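Local coordinates for enterochelin esterase (Salmonella enterica subsp. enterica serovar Typhimurium, PDB 3MGA), which probably hydrolyses the ester bonds of ferric enterobactin, the iron-loaded siderophore, so that the bacterium can recover its iron, at residues Thr85-Asn90 / Ser150-Pro155; Asn90-Tyr95 / Pro155-Gln160; Thr20-Ile25 / Val34-Arg39; Val346-Val351 / Arg377-Gly382; Tyr95-Thr100 / Ile132-Asn137. One frame throughout, in Å; residues are numbered along the deposited sequence. Where two conformers were deposited one is given.

Contact 1 (Thr85-Asn90 / Ser150-Pro155)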
# COMPACT_ATOMS: atom_id res chain seq x y z
N THR A 85 -1.47 4.74 22.88
CA THR A 85 -0.59 3.63 22.59
C THR A 85 0.83 4.13 22.36
O THR A 85 1.07 5.34 22.38
CB THR A 85 -1.05 2.86 21.32
OG1 THR A 85 -0.11 1.82 21.01
CG2 THR A 85 -1.15 3.79 20.14
N ALA A 86 1.76 3.20 22.16
CA ALA A 86 3.15 3.53 21.88
C ALA A 86 3.44 3.29 20.39
O ALA A 86 2.96 2.31 19.81
CB ALA A 86 4.08 2.69 22.73
N LEU A 87 4.19 4.20 19.78
CA LEU A 87 4.56 4.07 18.37
C LEU A 87 6.01 4.47 18.19
O LEU A 87 6.51 5.35 18.89
CB LEU A 87 3.66 4.95 17.51
CG LEU A 87 2.18 4.54 17.47
CD1 LEU A 87 1.36 5.58 16.74
CD2 LEU A 87 2.02 3.15 16.84
N SER A 88 6.69 3.83 17.25
CA SER A 88 8.09 4.13 16.98
C SER A 88 8.24 5.48 16.27
O SER A 88 7.31 5.97 15.64
CB SER A 88 8.73 3.03 16.14
OG SER A 88 8.12 2.98 14.87
N ALA A 89 9.42 6.06 16.35
CA ALA A 89 9.68 7.38 15.76
C ALA A 89 9.60 7.46 14.24
O ALA A 89 9.27 8.50 13.69
CB ALA A 89 11.04 7.88 16.23
N ASN A 90 9.89 6.35 13.57
CA ASN A 90 9.90 6.31 12.11
C ASN A 90 8.59 5.82 11.49
O ASN A 90 8.46 5.75 10.26
CB ASN A 90 11.03 5.40 11.66
CG ASN A 90 12.40 5.88 12.12
OD1 ASN A 90 12.70 7.07 12.10
ND2 ASN A 90 13.26 4.94 12.52
N SER A 150 -7.69 7.83 7.84
CA SER A 150 -6.94 9.05 8.14
C SER A 150 -5.45 8.76 8.27
O SER A 150 -5.06 7.63 8.53
CB SER A 150 -7.51 9.70 9.40
OG SER A 150 -8.88 10.00 9.19
N ALA A 151 -4.63 9.78 8.08
CA ALA A 151 -3.19 9.64 8.10
C ALA A 151 -2.53 10.15 9.38
O ALA A 151 -2.84 11.24 9.88
CB ALA A 151 -2.59 10.34 6.91
N LEU A 152 -1.58 9.35 9.88
CA LEU A 152 -0.81 9.67 11.07
C LEU A 152 0.65 9.39 10.77
O LEU A 152 0.99 8.33 10.23
CB LEU A 152 -1.27 8.83 12.26
CG LEU A 152 -0.57 9.14 13.60
CD1 LEU A 152 -0.57 10.63 13.90
CD2 LEU A 152 -1.23 8.35 14.74
N GLU A 153 1.51 10.33 11.12
CA GLU A 153 2.94 10.18 10.88
C GLU A 153 3.75 10.69 12.06
O GLU A 153 3.53 11.79 12.54
CB GLU A 153 3.36 10.99 9.65
CG GLU A 153 2.57 10.71 8.39
CD GLU A 153 3.19 11.39 7.17
OE1 GLU A 153 2.72 11.13 6.05
OE2 GLU A 153 4.16 12.15 7.34
N MSE A 154 4.70 9.89 12.53
CA MSE A 154 5.57 10.31 13.62
C MSE A 154 6.63 11.23 13.00
O MSE A 154 6.86 11.17 11.80
CB MSE A 154 6.18 9.13 14.35
CG MSE A 154 5.20 8.33 15.21
SE MSE A 154 4.25 9.37 16.59
CE MSE A 154 2.69 10.02 15.63
N PRO A 155 7.27 12.08 13.83
CA PRO A 155 8.22 13.07 13.34
C PRO A 155 9.39 12.58 12.50
O PRO A 155 9.92 13.34 11.71
CB PRO A 155 8.74 13.72 14.63
CG PRO A 155 7.65 13.48 15.62
CD PRO A 155 7.14 12.13 15.29

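Contact 2 (Asn90-Tyr95 / Pro155-Gln160)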
# COMPACT_ATOMS: atom_id res chain seq x y z
N ASN A 90 9.89 6.35 13.57
CA ASN A 90 9.90 6.31 12.11
C ASN A 90 8.59 5.82 11.49
O ASN A 90 8.46 5.75 10.26
CB ASN A 90 11.03 5.40 11.66
CG ASN A 90 12.40 5.88 12.12
OD1 ASN A 90 12.70 7.07 12.10
ND2 ASN A 90 13.26 4.94 12.52
N TRP A 91 7.61 5.52 12.33
CA TRP A 91 6.33 4.99 11.90
C TRP A 91 5.38 5.95 11.19
O TRP A 91 5.36 7.15 11.44
CB TRP A 91 5.59 4.39 13.11
CG TRP A 91 4.31 3.72 12.76
CD1 TRP A 91 4.15 2.43 12.38
CD2 TRP A 91 3.00 4.30 12.78
NE1 TRP A 91 2.82 2.16 12.16
CE2 TRP A 91 2.10 3.30 12.40
CE3 TRP A 91 2.51 5.58 13.07
CZ2 TRP A 91 0.72 3.52 12.30
CZ3 TRP A 91 1.14 5.80 12.99
CH2 TRP A 91 0.26 4.78 12.60
N ARG A 92 4.58 5.37 10.30
CA ARG A 92 3.57 6.06 9.52
C ARG A 92 2.51 5.04 9.18
O ARG A 92 2.83 3.89 8.88
CB ARG A 92 4.19 6.66 8.26
CG ARG A 92 3.22 7.18 7.20
CD ARG A 92 3.94 8.29 6.37
NE ARG A 92 5.20 7.82 5.85
CZ ARG A 92 6.23 8.57 5.50
NH1 ARG A 92 6.21 9.89 5.65
NH2 ARG A 92 7.32 7.99 5.03
N GLY A 93 1.25 5.44 9.25
CA GLY A 93 0.17 4.52 8.94
C GLY A 93 -1.22 5.11 8.96
O GLY A 93 -1.42 6.21 9.46
N SER A 94 -2.16 4.36 8.41
CA SER A 94 -3.55 4.75 8.33
C SER A 94 -4.28 4.27 9.55
O SER A 94 -3.85 3.32 10.22
CB SER A 94 -4.22 4.10 7.12
OG SER A 94 -3.53 4.39 5.92
N TYR A 95 -5.40 4.92 9.84
CA TYR A 95 -6.23 4.49 10.96
C TYR A 95 -7.65 4.99 10.73
O TYR A 95 -7.88 5.85 9.87
CB TYR A 95 -5.70 5.01 12.31
CG TYR A 95 -5.85 6.50 12.50
CD1 TYR A 95 -4.93 7.39 11.97
CD2 TYR A 95 -6.92 7.02 13.22
CE1 TYR A 95 -5.08 8.77 12.14
CE2 TYR A 95 -7.08 8.38 13.40
CZ TYR A 95 -6.16 9.25 12.86
OH TYR A 95 -6.32 10.61 13.04
N PRO A 155 7.27 12.08 13.83
CA PRO A 155 8.22 13.07 13.34
C PRO A 155 9.39 12.58 12.50
O PRO A 155 9.92 13.34 11.71
CB PRO A 155 8.74 13.72 14.63
CG PRO A 155 7.65 13.48 15.62
CD PRO A 155 7.14 12.13 15.29
N ASP A 156 9.79 11.33 12.67
CA ASP A 156 10.92 10.80 11.93
C ASP A 156 10.54 9.85 10.80
O ASP A 156 11.38 9.09 10.31
CB ASP A 156 11.91 10.16 12.90
CG ASP A 156 12.56 11.18 13.83
OD1 ASP A 156 12.89 12.29 13.36
OD2 ASP A 156 12.77 10.87 15.02
N ALA A 157 9.27 9.89 10.39
CA ALA A 157 8.82 9.08 9.27
C ALA A 157 9.62 9.58 8.07
O ALA A 157 9.73 10.78 7.87
CB ALA A 157 7.33 9.28 9.03
N PRO A 158 10.19 8.66 7.28
CA PRO A 158 11.03 9.12 6.16
C PRO A 158 10.25 9.93 5.12
O PRO A 158 9.05 9.73 4.95
CB PRO A 158 11.55 7.81 5.55
CG PRO A 158 10.45 6.83 5.85
CD PRO A 158 9.95 7.21 7.22
N LEU A 159 10.94 10.84 4.43
CA LEU A 159 10.28 11.64 3.41
C LEU A 159 9.72 10.73 2.30
O LEU A 159 10.31 9.69 1.98
CB LEU A 159 11.25 12.67 2.81
CG LEU A 159 11.77 13.80 3.71
CD1 LEU A 159 12.78 14.68 2.93
CD2 LEU A 159 10.63 14.64 4.27
N GLN A 160 8.57 11.13 1.76
CA GLN A 160 7.90 10.42 0.67
C GLN A 160 8.06 11.27 -0.59
O GLN A 160 7.27 12.16 -0.82
CB GLN A 160 6.43 10.23 1.00
CG GLN A 160 6.27 9.34 2.21
CD GLN A 160 4.86 8.90 2.45
OE1 GLN A 160 3.93 9.71 2.47
NE2 GLN A 160 4.70 7.62 2.69

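Contact 3 (Thr20-Ile25 / Val34-Arg39)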
# COMPACT_ATOMS: atom_id res chain seq x y z
N THR A 20 -6.63 18.95 17.00
CA THR A 20 -6.48 18.89 15.55
C THR A 20 -6.26 17.45 15.08
O THR A 20 -6.02 17.21 13.90
CB THR A 20 -5.24 19.71 15.12
OG1 THR A 20 -5.43 21.08 15.49
CG2 THR A 20 -5.00 19.62 13.61
N GLY A 21 -6.35 16.50 16.00
CA GLY A 21 -6.16 15.09 15.69
C GLY A 21 -5.33 14.44 16.78
O GLY A 21 -5.29 14.93 17.91
N PRO A 22 -4.69 13.31 16.46
CA PRO A 22 -3.86 12.63 17.45
C PRO A 22 -2.69 13.48 17.95
O PRO A 22 -2.12 14.27 17.18
CB PRO A 22 -3.33 11.42 16.67
CG PRO A 22 -4.36 11.17 15.64
CD PRO A 22 -4.85 12.52 15.23
N GLU A 23 -2.36 13.32 19.22
CA GLU A 23 -1.25 14.05 19.85
C GLU A 23 -0.17 13.07 20.27
O GLU A 23 -0.47 11.93 20.62
CB GLU A 23 -1.75 14.83 21.06
CG GLU A 23 -2.73 15.95 20.71
CD GLU A 23 -3.32 16.60 21.95
OE1 GLU A 23 -3.62 15.86 22.91
OE2 GLU A 23 -3.52 17.83 21.94
N TRP A 24 1.08 13.51 20.25
CA TRP A 24 2.19 12.65 20.60
C TRP A 24 3.19 13.30 21.56
O TRP A 24 3.35 14.51 21.58
CB TRP A 24 2.91 12.18 19.33
CG TRP A 24 3.45 13.30 18.47
CD1 TRP A 24 4.66 13.92 18.59
CD2 TRP A 24 2.80 13.90 17.35
NE1 TRP A 24 4.80 14.88 17.63
CE2 TRP A 24 3.68 14.90 16.85
CE3 TRP A 24 1.57 13.71 16.72
CZ2 TRP A 24 3.35 15.70 15.74
CZ3 TRP A 24 1.25 14.51 15.62
CH2 TRP A 24 2.14 15.48 15.14
N ILE A 25 3.85 12.46 22.36
CA ILE A 25 4.88 12.89 23.31
C ILE A 25 6.09 11.97 23.16
O ILE A 25 5.97 10.76 23.27
CB ILE A 25 4.39 12.84 24.76
CG1 ILE A 25 3.24 13.83 24.98
CG2 ILE A 25 5.54 13.16 25.72
CD1 ILE A 25 3.61 15.26 24.69
N VAL A 34 1.20 8.16 21.93
CA VAL A 34 0.25 8.85 21.07
C VAL A 34 -1.19 8.70 21.57
O VAL A 34 -1.64 7.59 21.85
CB VAL A 34 0.35 8.32 19.63
CG1 VAL A 34 -0.60 9.08 18.71
CG2 VAL A 34 1.78 8.43 19.12
N THR A 35 -1.90 9.82 21.68
CA THR A 35 -3.27 9.83 22.16
C THR A 35 -4.25 10.21 21.06
O THR A 35 -4.06 11.20 20.36
CB THR A 35 -3.45 10.83 23.33
OG1 THR A 35 -2.60 10.45 24.42
CG2 THR A 35 -4.89 10.86 23.81
N PHE A 36 -5.31 9.41 20.94
CA PHE A 36 -6.36 9.63 19.96
C PHE A 36 -7.59 10.18 20.66
O PHE A 36 -7.88 9.81 21.80
CB PHE A 36 -6.71 8.31 19.27
CG PHE A 36 -5.61 7.78 18.40
CD1 PHE A 36 -5.70 7.87 17.01
CD2 PHE A 36 -4.49 7.21 18.95
CE1 PHE A 36 -4.69 7.37 16.20
CE2 PHE A 36 -3.47 6.72 18.15
CZ PHE A 36 -3.57 6.80 16.77
N TRP A 37 -8.31 11.06 19.97
CA TRP A 37 -9.52 11.65 20.52
C TRP A 37 -10.68 11.53 19.53
O TRP A 37 -10.51 11.71 18.33
CB TRP A 37 -9.33 13.13 20.82
CG TRP A 37 -8.14 13.48 21.65
CD1 TRP A 37 -6.94 13.95 21.19
CD2 TRP A 37 -8.02 13.41 23.07
NE1 TRP A 37 -6.09 14.18 22.24
CE2 TRP A 37 -6.73 13.86 23.41
CE3 TRP A 37 -8.89 13.02 24.10
CZ2 TRP A 37 -6.27 13.92 24.73
CZ3 TRP A 37 -8.44 13.08 25.41
CH2 TRP A 37 -7.15 13.53 25.72
N TRP A 38 -11.86 11.21 20.06
CA TRP A 38 -13.08 11.13 19.28
C TRP A 38 -14.17 11.78 20.13
O TRP A 38 -14.33 11.44 21.30
CB TRP A 38 -13.46 9.69 18.92
CG TRP A 38 -14.75 9.61 18.10
CD1 TRP A 38 -14.90 9.93 16.78
CD2 TRP A 38 -16.04 9.18 18.56
NE1 TRP A 38 -16.21 9.74 16.39
CE2 TRP A 38 -16.93 9.28 17.47
CE3 TRP A 38 -16.53 8.73 19.80
CZ2 TRP A 38 -18.27 8.93 17.57
CZ3 TRP A 38 -17.87 8.39 19.89
CH2 TRP A 38 -18.73 8.49 18.79
N ARG A 39 -14.88 12.73 19.53
CA ARG A 39 -15.95 13.44 20.20
C ARG A 39 -17.27 12.77 19.86
O ARG A 39 -17.66 12.70 18.70
CB ARG A 39 -15.98 14.90 19.75
CG ARG A 39 -17.01 15.75 20.48
CD ARG A 39 -16.96 17.20 20.02
NE ARG A 39 -17.77 18.08 20.87
CZ ARG A 39 -17.91 19.39 20.68
NH1 ARG A 39 -17.30 20.01 19.67
NH2 ARG A 39 -18.66 20.09 21.52

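Contact 4 (Val346-Val351 / Arg377-Gly382)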
# COMPACT_ATOMS: atom_id res chain seq x y z
N VAL A 346 13.34 -4.32 -6.45
CA VAL A 346 13.13 -3.58 -5.23
C VAL A 346 12.13 -4.45 -4.47
O VAL A 346 11.04 -4.73 -4.97
CB VAL A 346 12.57 -2.18 -5.45
CG1 VAL A 346 12.14 -1.56 -4.11
CG2 VAL A 346 13.59 -1.30 -6.16
N LEU A 347 12.51 -4.89 -3.29
CA LEU A 347 11.66 -5.76 -2.51
C LEU A 347 11.41 -5.06 -1.19
O LEU A 347 12.31 -4.92 -0.36
CB LEU A 347 12.36 -7.11 -2.36
CG LEU A 347 11.55 -8.35 -2.01
CD1 LEU A 347 10.42 -8.56 -3.01
CD2 LEU A 347 12.46 -9.56 -1.96
N GLU A 348 10.19 -4.55 -1.04
CA GLU A 348 9.80 -3.82 0.15
C GLU A 348 8.74 -4.55 0.96
O GLU A 348 7.86 -5.21 0.40
CB GLU A 348 9.28 -2.44 -0.24
CG GLU A 348 8.54 -1.70 0.87
CD GLU A 348 7.89 -0.44 0.38
OE1 GLU A 348 8.60 0.37 -0.26
OE2 GLU A 348 6.68 -0.24 0.65
N ALA A 349 8.83 -4.40 2.28
CA ALA A 349 7.89 -5.01 3.22
C ALA A 349 8.04 -4.31 4.57
O ALA A 349 9.13 -3.86 4.92
CB ALA A 349 8.16 -6.48 3.35
N GLY A 350 6.93 -4.21 5.30
CA GLY A 350 6.94 -3.53 6.59
C GLY A 350 7.06 -4.48 7.77
O GLY A 350 6.62 -5.62 7.69
N VAL A 351 7.66 -4.00 8.85
CA VAL A 351 7.85 -4.78 10.07
C VAL A 351 6.53 -4.97 10.82
O VAL A 351 6.45 -5.79 11.74
CB VAL A 351 8.93 -4.16 11.00
CG1 VAL A 351 10.29 -4.21 10.35
CG2 VAL A 351 8.57 -2.72 11.41
N ARG A 377 14.29 -3.21 1.18
CA ARG A 377 13.83 -2.03 1.90
C ARG A 377 12.82 -2.39 3.00
O ARG A 377 11.73 -2.86 2.71
CB ARG A 377 13.23 -1.00 0.93
CG ARG A 377 14.24 -0.35 -0.05
CD ARG A 377 15.34 0.41 0.72
NE ARG A 377 16.30 1.10 -0.13
CZ ARG A 377 17.42 0.56 -0.61
NH1 ARG A 377 17.73 -0.70 -0.34
NH2 ARG A 377 18.23 1.29 -1.37
N GLN A 378 13.21 -2.17 4.25
CA GLN A 378 12.35 -2.45 5.41
C GLN A 378 11.65 -1.16 5.74
O GLN A 378 12.28 -0.10 5.76
CB GLN A 378 13.16 -2.87 6.63
CG GLN A 378 13.97 -4.11 6.44
CD GLN A 378 14.72 -4.53 7.69
OE1 GLN A 378 14.49 -4.00 8.78
NE2 GLN A 378 15.63 -5.49 7.53
N VAL A 379 10.36 -1.25 6.05
CA VAL A 379 9.58 -0.08 6.36
C VAL A 379 8.98 -0.19 7.76
O VAL A 379 8.45 -1.24 8.14
CB VAL A 379 8.46 0.14 5.29
CG1 VAL A 379 7.64 1.38 5.59
CG2 VAL A 379 9.08 0.26 3.91
N ASP A 380 9.10 0.88 8.54
CA ASP A 380 8.52 0.92 9.87
C ASP A 380 7.07 1.33 9.63
O ASP A 380 6.72 2.51 9.69
CB ASP A 380 9.26 1.92 10.76
CG ASP A 380 8.70 1.99 12.16
OD1 ASP A 380 7.62 1.42 12.41
OD2 ASP A 380 9.34 2.62 13.03
N GLY A 381 6.26 0.33 9.31
CA GLY A 381 4.84 0.48 9.01
C GLY A 381 4.34 -0.89 8.56
O GLY A 381 5.05 -1.88 8.72
N GLY A 382 3.15 -0.94 7.96
CA GLY A 382 2.59 -2.23 7.54
C GLY A 382 1.99 -2.36 6.15
O GLY A 382 2.48 -1.78 5.18

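Contact 5 (Tyr95-Thr100 / Ile132-Asn137)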
# COMPACT_ATOMS: atom_id res chain seq x y z
N TYR A 95 -5.40 4.92 9.84
CA TYR A 95 -6.23 4.49 10.96
C TYR A 95 -7.65 4.99 10.73
O TYR A 95 -7.88 5.85 9.87
CB TYR A 95 -5.70 5.01 12.31
CG TYR A 95 -5.85 6.50 12.50
CD1 TYR A 95 -4.93 7.39 11.97
CD2 TYR A 95 -6.92 7.02 13.22
CE1 TYR A 95 -5.08 8.77 12.14
CE2 TYR A 95 -7.08 8.38 13.40
CZ TYR A 95 -6.16 9.25 12.86
OH TYR A 95 -6.32 10.61 13.04
N CYS A 96 -8.58 4.43 11.48
CA CYS A 96 -9.97 4.82 11.38
C CYS A 96 -10.62 4.42 12.69
O CYS A 96 -10.08 3.59 13.41
CB CYS A 96 -10.66 4.14 10.18
SG CYS A 96 -10.65 2.32 10.17
N PHE A 97 -11.75 5.04 13.03
CA PHE A 97 -12.45 4.66 14.25
C PHE A 97 -13.74 3.96 13.87
O PHE A 97 -14.24 4.15 12.76
CB PHE A 97 -12.77 5.87 15.15
CG PHE A 97 -11.62 6.80 15.38
CD1 PHE A 97 -10.37 6.32 15.74
CD2 PHE A 97 -11.82 8.18 15.33
CE1 PHE A 97 -9.31 7.20 15.98
CE2 PHE A 97 -10.77 9.06 15.58
CZ PHE A 97 -9.51 8.57 15.91
N ILE A 98 -14.26 3.15 14.79
CA ILE A 98 -15.51 2.44 14.56
C ILE A 98 -16.42 2.62 15.77
O ILE A 98 -16.52 1.73 16.63
CB ILE A 98 -15.28 0.95 14.31
CG1 ILE A 98 -14.21 0.73 13.24
CG2 ILE A 98 -16.60 0.27 13.92
CD1 ILE A 98 -13.93 -0.71 12.94
N PRO A 99 -17.09 3.79 15.86
CA PRO A 99 -18.00 4.04 16.97
C PRO A 99 -19.30 3.29 16.73
O PRO A 99 -19.98 3.55 15.74
CB PRO A 99 -18.20 5.55 16.92
CG PRO A 99 -17.93 5.94 15.53
CD PRO A 99 -17.01 4.93 14.93
N THR A 100 -19.63 2.36 17.63
CA THR A 100 -20.84 1.55 17.49
C THR A 100 -21.56 1.29 18.81
O THR A 100 -21.00 1.47 19.89
CB THR A 100 -20.51 0.16 16.89
OG1 THR A 100 -21.69 -0.64 16.86
CG2 THR A 100 -19.44 -0.55 17.74
N ILE A 132 -15.04 4.97 10.18
CA ILE A 132 -14.99 6.33 9.67
C ILE A 132 -13.60 6.94 9.87
O ILE A 132 -12.83 6.49 10.72
CB ILE A 132 -16.02 7.24 10.39
CG1 ILE A 132 -15.67 7.37 11.89
CG2 ILE A 132 -17.44 6.71 10.21
CD1 ILE A 132 -16.67 8.20 12.68
N ALA A 133 -13.31 7.97 9.08
CA ALA A 133 -12.05 8.69 9.19
C ALA A 133 -12.10 9.48 10.49
O ALA A 133 -13.09 9.43 11.21
CB ALA A 133 -11.88 9.63 8.03
N ASP A 134 -11.03 10.20 10.79
CA ASP A 134 -10.96 11.01 12.00
C ASP A 134 -11.46 12.41 11.64
O ASP A 134 -10.82 13.11 10.87
CB ASP A 134 -9.52 11.02 12.52
CG ASP A 134 -9.36 11.77 13.83
OD1 ASP A 134 -10.28 12.47 14.26
OD2 ASP A 134 -8.27 11.66 14.43
N PRO A 135 -12.61 12.83 12.21
CA PRO A 135 -13.17 14.15 11.87
C PRO A 135 -12.30 15.35 12.29
O PRO A 135 -12.54 16.48 11.87
CB PRO A 135 -14.52 14.16 12.59
CG PRO A 135 -14.37 13.20 13.70
CD PRO A 135 -13.40 12.15 13.25
N LEU A 136 -11.29 15.10 13.12
CA LEU A 136 -10.38 16.14 13.56
C LEU A 136 -9.21 16.29 12.58
O LEU A 136 -8.56 17.32 12.54
CB LEU A 136 -9.81 15.79 14.95
CG LEU A 136 -10.75 15.60 16.15
CD1 LEU A 136 -11.80 14.53 15.91
CD2 LEU A 136 -9.92 15.23 17.37
N ASN A 137 -8.97 15.25 11.78
CA ASN A 137 -7.85 15.20 10.83
C ASN A 137 -8.27 15.32 9.37
O ASN A 137 -8.86 14.39 8.80
CB ASN A 137 -7.08 13.89 11.06
CG ASN A 137 -5.83 13.77 10.21
OD1 ASN A 137 -5.42 14.71 9.53
ND2 ASN A 137 -5.19 12.60 10.27

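Contact 1 (Thr85-Asn90 / Ser150-Pro155)
The flat groups facing Met154 are the peptides of Ser88 and Ala89, and no aromatic ring takes part across the two segments. Each peptide presents its carbonyl oxygen. Ser88 O lies 3.2 Å from Met154 CG, and Ala89 O lies 3.2 Å from Met154 CB. The setting is a beta sandwich, in keeping with the E-set family of the N-terminal region. Strand 80-87 belongs to one four-stranded antiparallel sheet and strand 148-153 to the other. No hydrogen bond links the two segments, so contact is made by side chains and by the two carbonyls. In the interior, Leu87 CD1 and Leu152 CD2 meet at 4.3 Å as plain methyl packing between the sheets. Met154, a selenomethionine in this crystal, enters from the end of its strand. Its CG stands beside its own backbone N (chi1 -71°), which puts it against Ser88 O and 4.4 Å from Leu87 CB. The chain then bends at both following torsions, and its tip turns away from 85-90. Phe36 touches Leu152, and Trp24 touches Met154; both belong to the first sheet. The selenium itself ends 3.7 Å from Val34 CG2.

Contact 2 (Asn90-Tyr95 / Pro155-Gln160)
Asn90 and Ala157 bring the two backbones together, with their CA atoms 4.1 Å apart and a CA-H...O contact of 3.5 Å from Ala157 CA to Asn90 O. Beyond this point the chains diverge, and the side chain of Arg92 bridges the gap. Its CG is anti to the backbone N (chi1 168°), and a bend at chi3 turns NE out of the extended line. The guanidinium then lies between two layers. Ala157 CB sits over one face, 3.6 Å above the plane and toward the rim. The amide of Gln160 stacks on the opposite face, with the two planes 20° apart. Gln160 NE2 is 3.2 Å from Arg92 NE, but both are donors, so this is a stacking contact and not a hydrogen bond. At the edge of the guanidinium, Pro158 O receives both terminal nitrogens. Arg92 NH2 donates to Pro158 O at 2.5 Å, a very short value that is uncertain in detail. The bond from Arg92 NH1 to Pro158 O is 2.9 Å long, bent and weak. Arg92 NH1 also has a long, weak ion pair with Glu153. The Gln160 amide is fixed from outside: OE1 accepts from Arg389 NE, and NE2 donates to Leu386 O. The contact therefore lies where the two family regions meet. Strand 92-100 runs between strands 52-57 and 148-153, and helix 385-399 of the esterase region packs Leu386 against Arg92 and Ser94.

Contact 3 (Thr20-Ile25 / Val34-Arg39)
Glu23 reaches across the hairpin to Trp37. Its CB leaves strand 23-26 on the face it shares with Thr35. CG turns beside the backbone N (chi1 -66°) and comes 4.1 Å from Trp37 NE1. CD continues the extended chain and brings OE1 to the indole. Trp37 NE1 donates to Glu23 OE1 at 3.1 Å. The oxygen lies close to the ring plane, but the donor approaches from above the carboxylate, 64° out of its plane. The other oxygen, OE2, has a long, weak ion pair with Lys19. Gly21 O lies at the edge of the same indole, in its plane, and Thr35 CG2 rests 3.4 Å above one ring face.

The backbones are antiparallel. Glu23 and Thr35 form a hydrogen-bonded pair, with Glu23 N to Thr35 O at 2.9 Å and Thr35 N to Glu23 O at 2.8 Å. On the other side, Pro22 CG meets Phe36 CD1 at 3.8 Å, while Pro22 CB stands over the rim of the Phe36 ring. Trp24 CB touches Val34 CG2 at 3.9 Å.

This hairpin of strands 23-26 and 32-39 forms one margin of a sandwich sheet. Its chemistry is divided: Pro22, Val34 and Phe36 pack apolar groups toward Leu152 of the facing sheet, while on the Glu23 side the indole N-H probably offsets part of the carboxylate charge.

Contact 4 (Val346-Val351 / Arg377-Gly382)
Leu347 and Arg377 begin a run of parallel backbone hydrogen bonds, which are the first kind of interaction here. Arg377 N donates to Leu347 O at 3.0 Å. The return bond from Ala349 N to Arg377 O is weak, at 3.3 Å. Val379 N then donates to Ala349 O at 3.1 Å, and Val351 N to Val379 O at 3.0 Å. The last is nearly linear at its acceptor, with a C=O...donor angle of 169°. Val379 O also takes a weak bond from Gly381 N, closing an inverse gamma turn centred on Asp380. That turn folds the chain back toward Gly350.

CA-H...O contacts fill in between these bonds. Gly350 CA has two, one to Val379 O at 3.2 Å and one to Gly381 O at 3.3 Å. A beta carbon at Gly350 would point into Gly381 O, so the close approach depends on the missing side chain.

Side chains add a third kind of contact. Glu348 CG, held anti to its backbone N (chi1 166°), meets Val379 CG2 at 3.7 Å. The aliphatic part of the glutamate does the touching, while OE2 is bonded to Gln312 NE2. Farther along, Val351 CG2 lies 4.0 Å from Asp380 CA.

Helix 354-367 joins the two strands, making a beta-alpha-beta crossover. They are the last two strands of the eight-stranded alpha/beta-hydrolase sheet. In that fold, the loops after such strands commonly carry the catalytic acid and histidine.

Contact 5 (Tyr95-Thr100 / Ile132-Asn137)
Tyr95 reaches Asp134 with its hydroxyl. Its CG lies between the backbone N and the carbonyl carbon (chi1 70°), and the ring reaches over to the loop. Tyr95 OH donates to Asp134 OD2 at 2.6 Å, using the anti lone pair of that oxygen. The oxygen lies at the ring edge, and the ring and carboxylate planes are 75° apart. Next along the strand, Cys96 CB packs 3.2 Å from Ile132 O. Phe97 follows with a pair of backbone bonds, a single antiparallel bridge: Phe97 N donates to Ile132 O at 2.9 Å, and Ile132 N to Phe97 O at 2.8 Å. The ring of Phe97 meets the same carboxylate as Tyr95, with CE2 3.5 Å from Asp134 CG and the two planes 56° apart. Pro99 ends the contact. Its CG touches Ile132 CD1 at 3.8 Å.

Asp134 is thus held from several directions. While OD2 serves Tyr95, OD1 accepts from Leu136 N at 3.0 Å, forming an Asx turn. A type I beta turn from Asp134 to Asn137 encloses it, closed by Asn137 N to Asp134 O. Two bonds to one carboxylate fix its rotation and would be expected to favour its charged form.

The loop follows helix 117-127 and precedes strand 140-142. It is fastened to strand 148-153 as well, since Ser150 OG accepts from Asp134 N and Asn137 ND2 donates to Ala151 O. Strand 92-100 carries Tyr95 and Phe97 into the sandwich, where both rings meet Phe36 of strand 32-39.

How the contacts relate
Contacts 1, 2, 3 and 5 lie in the N-terminal sandwich, and contact 4 lies in the esterase region. Contact 3 comes first in the chain. Contacts 1 and 2 then cross, their segments alternating, with contact 5 nested inside both; contact 4 closes last. Contacts 1 and 2 have centres about 6 Å apart and share Asn90 and Pro155. Contact 3 lies in one sheet, contact 5 flanks the other, and contact 1 spans both. Contacts 2 and 5 share strand 92-100. Contact 4 is centred about 12 Å from contact 2, and Asp380 touches Asn90 and Trp91 there. The sandwich thus abuts the probable catalytic domain beside its last two strands.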